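Local coordinates for uncharacterized CBS domain-containing protein (Corynebacterium glutamicum, PDB 2P3H), which is of unknown function but belongs to a family of CBS-domain membrane proteins, its transporter-associated (CorC_HlyC) domain possibly binding flavin adenine dinucleotide, at residues A[39-42]-A[43-46]. Sequence-based numbering, arbitrary orientation.
Sequences ETIS and GLLF
Thr40 caps the N-terminus of helix 41-49, and its carbonyl accepts the first helical bond, from Leu44 N to Thr40 O at 3.1 Å. Two more i to i+4 bonds continue the helix: Leu45 N reaches Ile41 O in the carbonyl plane at 3.0 Å, and Phe46 N meets Ser42 O at 2.8 Å, its N-H pointing almost straight at the oxygen (172°). The N-cap bond proper is made by the threonine hydroxyl. With chi1 at 71°, OG1 sits between Thr40's own backbone N and carbonyl carbon and faces into the turn, where it accepts the N-H of Gly43 (OG1 to N 3.3 Å, N-H...O angle 160°). This bond takes up an amide that opens the helix and has no preceding turn to bond to. The helix lies against the antiparallel sheet of the CorC_HlyC domain and buries Ile41, Leu44 and Leu45. Ile41 CG1 and Leu44 CG both lie anti to their backbone N, and the two side chains bring their ends together obliquely, Ile41 CD1 lying 3.9 Å from Leu44 CD2 in the Leu44 conformer given here, one of two modelled; both side chains also touch Leu22 of helix 22-29. Leu45 goes to the sheet, against Ile59, Ile61 and Leu96. Ser42 turns its hydroxyl out of the turn to Gly18 O, which satisfies this buried group and ties the helix start to the loop after strand 13-17. One turn on, Phe46 packs on Val92 and Leu53, and its ring stands oblique to the carbonyl of the preceding turn, Phe46 CD2 3.2 Å from Ser42 O.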
loop_
_atom_site.group_PDB
_atom_site.type_symbol
_atom_site.label_atom_id
_atom_site.label_comp_id
_atom_site.label_asym_id
_atom_site.label_seq_id
_atom_site.Cartn_x
_atom_site.Cartn_y
_atom_site.Cartn_z
ATOM N N GLU A 39 -1.404 -1.483 -11.899
ATOM C CA GLU A 39 0.058 -1.405 -11.831
ATOM C C GLU A 39 0.574 -0.292 -10.918
ATOM O O GLU A 39 1.770 -0.250 -10.612
ATOM C CB GLU A 39 0.678 -1.303 -13.236
ATOM C CG GLU A 39 0.400 0.000 -13.953
ATOM C CD GLU A 39 1.021 0.069 -15.340
ATOM O OE1 GLU A 39 0.941 -0.924 -16.093
ATOM O OE2 GLU A 39 1.574 1.138 -15.676
ATOM N N THR A 40 -0.316 0.577 -10.443
ATOM C CA THR A 40 0.073 1.637 -9.506
ATOM C C THR A 40 -0.625 1.483 -8.178
ATOM O O THR A 40 -1.649 0.789 -8.075
ATOM C CB THR A 40 -0.228 3.087 -10.008
ATOM O OG1 THR A 40 -1.641 3.337 -10.014
ATOM C CG2 THR A 40 0.369 3.360 -11.387
ATOM N N ILE A 41 -0.086 2.169 -7.176
ATOM C CA ILE A 41 -0.703 2.149 -5.841
ATOM C C ILE A 41 -2.198 2.536 -5.894
ATOM O O ILE A 41 -3.036 1.855 -5.284
ATOM C CB ILE A 41 0.126 2.969 -4.803
ATOM C CG1 ILE A 41 -0.424 2.755 -3.391
ATOM C CG2 ILE A 41 0.127 4.455 -5.130
ATOM C CD1 ILE A 41 -0.461 1.226 -2.926
ATOM N N SER A 42 -2.551 3.586 -6.645
ATOM C CA SER A 42 -3.977 3.975 -6.712
ATOM C C SER A 42 -4.840 2.923 -7.378
ATOM O O SER A 42 -5.986 2.698 -6.977
ATOM C CB SER A 42 -4.155 5.343 -7.374
ATOM O OG SER A 42 -3.673 6.334 -6.491
ATOM N N GLY A 43 -4.289 2.271 -8.401
ATOM C CA GLY A 43 -5.014 1.207 -9.088
ATOM C C GLY A 43 -5.368 0.101 -8.100
ATOM O O GLY A 43 -6.490 -0.448 -8.134
ATOM N N LEU A 44 -4.410 -0.243 -7.242
ATOM C CA LEU A 44 -4.640 -1.256 -6.191
ATOM C C LEU A 44 -5.756 -0.801 -5.245
ATOM O O LEU A 44 -6.658 -1.568 -4.906
ATOM C CB LEU A 44 -3.340 -1.504 -5.411
ATOM C CG LEU A 44 -3.412 -2.305 -4.101
ATOM C CD1 LEU A 44 -3.874 -3.754 -4.348
ATOM C CD2 LEU A 44 -2.068 -2.273 -3.420
ATOM N N LEU A 45 -5.664 0.452 -4.800
ATOM C CA LEU A 45 -6.661 1.043 -3.902
ATOM C C LEU A 45 -8.063 1.027 -4.501
ATOM O O LEU A 45 -9.016 0.594 -3.832
ATOM C CB LEU A 45 -6.268 2.474 -3.529
ATOM C CG LEU A 45 -5.017 2.667 -2.687
ATOM C CD1 LEU A 45 -4.841 4.149 -2.385
ATOM C CD2 LEU A 45 -5.059 1.827 -1.402
ATOM N N PHE A 46 -8.200 1.459 -5.758
ATOM C CA PHE A 46 -9.502 1.388 -6.415
ATOM C C PHE A 46 -10.012 -0.041 -6.505
ATOM O O PHE A 46 -11.200 -0.302 -6.277
ATOM C CB PHE A 46 -9.462 2.001 -7.824
ATOM C CG PHE A 46 -9.531 3.506 -7.842
ATOM C CD1 PHE A 46 -10.670 4.176 -7.398
ATOM C CD2 PHE A 46 -8.471 4.262 -8.358
ATOM C CE1 PHE A 46 -10.743 5.583 -7.442
ATOM C CE2 PHE A 46 -8.529 5.670 -8.398
ATOM C CZ PHE A 46 -9.682 6.327 -7.946
#